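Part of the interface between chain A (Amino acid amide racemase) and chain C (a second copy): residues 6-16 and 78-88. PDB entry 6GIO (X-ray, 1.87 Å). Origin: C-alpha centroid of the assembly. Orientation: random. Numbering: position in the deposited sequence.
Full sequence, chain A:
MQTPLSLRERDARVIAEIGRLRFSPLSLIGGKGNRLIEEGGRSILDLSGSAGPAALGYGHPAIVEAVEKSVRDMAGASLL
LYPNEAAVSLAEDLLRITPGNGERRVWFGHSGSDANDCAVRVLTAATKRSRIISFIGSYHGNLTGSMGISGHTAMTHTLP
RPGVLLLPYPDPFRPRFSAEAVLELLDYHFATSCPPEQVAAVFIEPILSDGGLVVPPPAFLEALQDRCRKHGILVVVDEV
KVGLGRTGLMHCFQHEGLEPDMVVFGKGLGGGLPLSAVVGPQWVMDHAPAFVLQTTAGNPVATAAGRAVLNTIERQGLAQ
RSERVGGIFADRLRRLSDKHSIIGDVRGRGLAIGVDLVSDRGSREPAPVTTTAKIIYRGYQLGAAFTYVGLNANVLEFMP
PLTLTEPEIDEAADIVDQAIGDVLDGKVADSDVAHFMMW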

# COMPACT_ATOMS: atom_id res chain seq x y z
N SER A 6 -29.55 -3.13 -3.61
CA SER A 6 -28.97 -1.81 -3.23
C SER A 6 -27.45 -1.92 -3.15
O SER A 6 -26.94 -3.00 -2.87
CB SER A 6 -29.57 -1.28 -1.93
OG SER A 6 -28.93 -1.79 -0.77
N LEU A 7 -26.71 -0.84 -3.42
CA LEU A 7 -25.23 -0.88 -3.33
C LEU A 7 -24.83 -1.36 -1.92
O LEU A 7 -23.95 -2.20 -1.76
CB LEU A 7 -24.60 0.49 -3.67
CG LEU A 7 -23.07 0.59 -3.61
CD1 LEU A 7 -22.43 -0.55 -4.37
CD2 LEU A 7 -22.51 1.94 -4.11
N ARG A 8 -25.54 -0.87 -0.91
CA ARG A 8 -25.21 -1.19 0.44
C ARG A 8 -25.43 -2.69 0.69
O ARG A 8 -24.62 -3.32 1.37
CB ARG A 8 -26.08 -0.37 1.40
CG ARG A 8 -25.76 -0.59 2.86
CD ARG A 8 -26.84 -0.01 3.76
NE ARG A 8 -26.63 -0.41 5.16
CZ ARG A 8 -27.57 -0.39 6.10
NH1 ARG A 8 -28.80 0.02 5.84
NH2 ARG A 8 -27.26 -0.78 7.34
N GLU A 9 -26.51 -3.25 0.14
CA GLU A 9 -26.75 -4.70 0.31
C GLU A 9 -25.72 -5.54 -0.46
O GLU A 9 -25.31 -6.57 -0.00
CB GLU A 9 -28.18 -5.07 -0.08
CG GLU A 9 -29.22 -4.50 0.89
CD GLU A 9 -30.65 -4.53 0.34
OE1 GLU A 9 -30.89 -4.20 -0.86
OE2 GLU A 9 -31.55 -4.89 1.14
N ARG A 10 -25.31 -5.04 -1.63
CA ARG A 10 -24.28 -5.74 -2.45
C ARG A 10 -22.98 -5.78 -1.65
O ARG A 10 -22.34 -6.86 -1.59
CB ARG A 10 -24.09 -5.03 -3.79
CG ARG A 10 -25.12 -5.40 -4.85
CD ARG A 10 -25.25 -4.35 -5.93
NE ARG A 10 -24.21 -4.46 -6.95
CZ ARG A 10 -23.62 -3.43 -7.54
NH1 ARG A 10 -24.18 -2.24 -7.51
NH2 ARG A 10 -22.47 -3.60 -8.17
N ASP A 11 -22.60 -4.64 -1.06
CA ASP A 11 -21.40 -4.51 -0.23
C ASP A 11 -21.38 -5.53 0.89
O ASP A 11 -20.38 -6.25 1.09
CB ASP A 11 -21.29 -3.07 0.31
CG ASP A 11 -20.05 -2.84 1.17
OD1 ASP A 11 -20.13 -3.21 2.34
OD2 ASP A 11 -19.01 -2.26 0.73
N ALA A 12 -22.50 -5.62 1.60
CA ALA A 12 -22.70 -6.63 2.65
C ALA A 12 -22.41 -8.04 2.19
O ALA A 12 -21.93 -8.84 2.96
CB ALA A 12 -24.12 -6.54 3.22
N ARG A 13 -22.65 -8.33 0.93
CA ARG A 13 -22.54 -9.70 0.39
C ARG A 13 -21.15 -10.03 -0.16
O ARG A 13 -20.82 -11.19 -0.31
CB ARG A 13 -23.58 -9.91 -0.72
N VAL A 14 -20.33 -9.02 -0.49
CA VAL A 14 -19.04 -9.32 -1.09
C VAL A 14 -17.83 -8.69 -0.42
O VAL A 14 -16.74 -9.23 -0.56
CB VAL A 14 -18.99 -9.01 -2.60
CG1 VAL A 14 -20.07 -9.81 -3.32
CG2 VAL A 14 -19.10 -7.52 -2.89
N ILE A 15 -18.02 -7.62 0.34
CA ILE A 15 -16.92 -6.96 1.00
C ILE A 15 -16.63 -7.58 2.37
O ILE A 15 -17.54 -7.90 3.16
CB ILE A 15 -17.17 -5.45 1.09
CG1 ILE A 15 -17.43 -4.91 -0.31
CG2 ILE A 15 -15.98 -4.72 1.70
CD1 ILE A 15 -16.22 -5.00 -1.22
N ALA A 16 -15.34 -7.74 2.65
CA ALA A 16 -14.92 -8.36 3.91
C ALA A 16 -15.09 -7.41 5.07
O ALA A 16 -14.75 -6.23 4.97
CB ALA A 16 -13.47 -8.83 3.83
N SER C 78 -12.49 6.02 -0.05
CA SER C 78 -12.23 5.15 1.05
C SER C 78 -13.34 4.13 1.16
O SER C 78 -14.46 4.48 1.58
CB SER C 78 -12.18 5.94 2.40
OG SER C 78 -12.12 5.05 3.56
N LEU C 79 -13.02 2.89 0.81
CA LEU C 79 -14.01 1.78 0.97
C LEU C 79 -14.31 1.50 2.46
O LEU C 79 -15.43 1.08 2.84
CB LEU C 79 -13.52 0.53 0.21
CG LEU C 79 -14.40 -0.71 0.28
CD1 LEU C 79 -15.81 -0.46 -0.22
CD2 LEU C 79 -13.78 -1.84 -0.53
N LEU C 80 -13.34 1.71 3.34
CA LEU C 80 -13.61 1.45 4.76
C LEU C 80 -14.69 2.36 5.32
O LEU C 80 -15.50 1.91 6.13
CB LEU C 80 -12.35 1.46 5.61
CG LEU C 80 -11.54 2.75 5.78
CD1 LEU C 80 -12.04 3.58 6.94
CD2 LEU C 80 -10.09 2.39 6.08
N LEU C 81 -14.71 3.62 4.87
CA LEU C 81 -15.82 4.55 5.17
C LEU C 81 -17.10 4.36 4.34
O LEU C 81 -18.22 4.39 4.90
CB LEU C 81 -15.36 5.99 4.98
CG LEU C 81 -14.34 6.51 5.98
CD1 LEU C 81 -14.05 7.97 5.67
CD2 LEU C 81 -14.84 6.30 7.40
N TYR C 82 -16.93 4.16 3.02
CA TYR C 82 -18.05 4.23 2.09
C TYR C 82 -17.93 3.19 0.97
O TYR C 82 -17.01 3.27 0.14
CB TYR C 82 -18.17 5.65 1.45
CG TYR C 82 -18.05 6.83 2.42
CD1 TYR C 82 -19.01 7.04 3.43
CD2 TYR C 82 -17.01 7.75 2.30
CE1 TYR C 82 -18.90 8.09 4.32
CE2 TYR C 82 -16.88 8.80 3.20
CZ TYR C 82 -17.81 8.99 4.20
OH TYR C 82 -17.68 10.07 5.09
N PRO C 83 -18.90 2.24 0.89
CA PRO C 83 -19.07 1.47 -0.31
C PRO C 83 -19.07 2.35 -1.51
O PRO C 83 -19.64 3.45 -1.44
CB PRO C 83 -20.47 0.86 -0.17
CG PRO C 83 -20.75 0.83 1.31
CD PRO C 83 -20.00 2.02 1.86
N ASN C 84 -18.45 1.90 -2.60
CA ASN C 84 -18.63 2.56 -3.89
C ASN C 84 -18.88 1.52 -4.93
O ASN C 84 -18.50 0.38 -4.74
CB ASN C 84 -17.42 3.45 -4.25
CG ASN C 84 -16.14 2.68 -4.39
OD1 ASN C 84 -15.84 2.12 -5.46
ND2 ASN C 84 -15.34 2.65 -3.30
N GLU C 85 -19.53 1.92 -6.02
CA GLU C 85 -19.97 0.99 -7.08
C GLU C 85 -18.82 0.20 -7.70
O GLU C 85 -18.95 -1.00 -7.89
CB GLU C 85 -20.72 1.75 -8.19
CG GLU C 85 -21.20 0.90 -9.38
CD GLU C 85 -22.24 -0.15 -8.99
OE1 GLU C 85 -22.92 -0.02 -7.97
OE2 GLU C 85 -22.38 -1.13 -9.70
N ALA C 86 -17.72 0.89 -8.04
CA ALA C 86 -16.58 0.24 -8.65
C ALA C 86 -16.01 -0.91 -7.81
O ALA C 86 -15.80 -2.01 -8.32
CB ALA C 86 -15.48 1.27 -8.96
N ALA C 87 -15.76 -0.64 -6.54
CA ALA C 87 -15.14 -1.59 -5.68
C ALA C 87 -16.11 -2.76 -5.41
O ALA C 87 -15.67 -3.90 -5.38
CB ALA C 87 -14.76 -0.92 -4.37
N VAL C 88 -17.40 -2.47 -5.20
CA VAL C 88 -18.35 -3.58 -4.91
C VAL C 88 -18.45 -4.46 -6.15
O VAL C 88 -18.38 -5.69 -6.06
CB VAL C 88 -19.71 -3.04 -4.43
CG1 VAL C 88 -20.75 -4.17 -4.30
CG2 VAL C 88 -19.52 -2.37 -3.09

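Residues 7-14 of chain A form a helix. Ser6(A) caps its start: its OG accepts a hydrogen bond from Glu9(A) N at 3.0 Å. Ile15(A) is the first residue beyond this helix to leave helical phi/psi. In chain C, 79-81 have helical phi/psi without the regular bonds, and a helix begins at Glu85(C) and runs on past the stretch. Asn84(C) is its N-cap, with OD1 accepting from Ala87(C) N at 3.0 Å. The backbones come close at two points. Leu7(A) CA lies 6.7 Å from Glu85(C) CA, and Asp11(A) CA lies 5.7 Å from Val88(C) CA. These residues are one helical turn apart on chain A. Together the two stretches bury 521 Å².

Val88(C) is the centre of the contact and the residue most covered by the other stretch. Its side chain fits as a knob into a hole lined by Leu7(A), Arg10(A), Asp11(A) and Val14(A). A short, branched side chain suits this place because its two methyls can touch different walls. CG2 lies 3.7 Å from Leu7(A) CD1, while CG1 lies 3.5 Å from Arg10(A) CB and 4.0 Å from Val14(A) CG2.

Leu7(A) points toward chain C and is buried. Its CD2 reaches the start of the opposing helix, 3.5 Å from Glu85(C) N. Its CG packs 4.3 Å from Pro83(C) CB. At the other end of the stretch, Ile15(A) extends the apolar contact. Its CD1 lies 4.1 Å from Leu79(C) CD2, and its CG1 lies 4.3 Å from Val88(C) CG2.

The polar link is a salt bridge between Arg10(A) and Glu85(C), both partly exposed. Arg10(A) NH1 donates to Glu85(C) OE1 at 2.6 Å, and Arg10(A) NH2 donates to Glu85(C) OE2 at 2.9 Å. Two nitrogens thus meet two oxygens. OE1 lies at the guanidinium edge, near its plane, where the N-H groups point. Val88(C) CG1 lies over one face, so the same group serves both polar and apolar contacts. The CA-to-CB bond of Glu85(C) points sideways, but its end comes nearer to chain A. Its chi1 is t and chi2 is p.

Asp11(A) is a buried acid with apolar neighbours across the interface. Its OD2 lies 3.6 Å from Pro83(C) CB and 3.8 Å from Leu79(C) CD1. Both carboxylate oxygens are hydrogen-bonded elsewhere in the structure, so the charged group is not left unsatisfied.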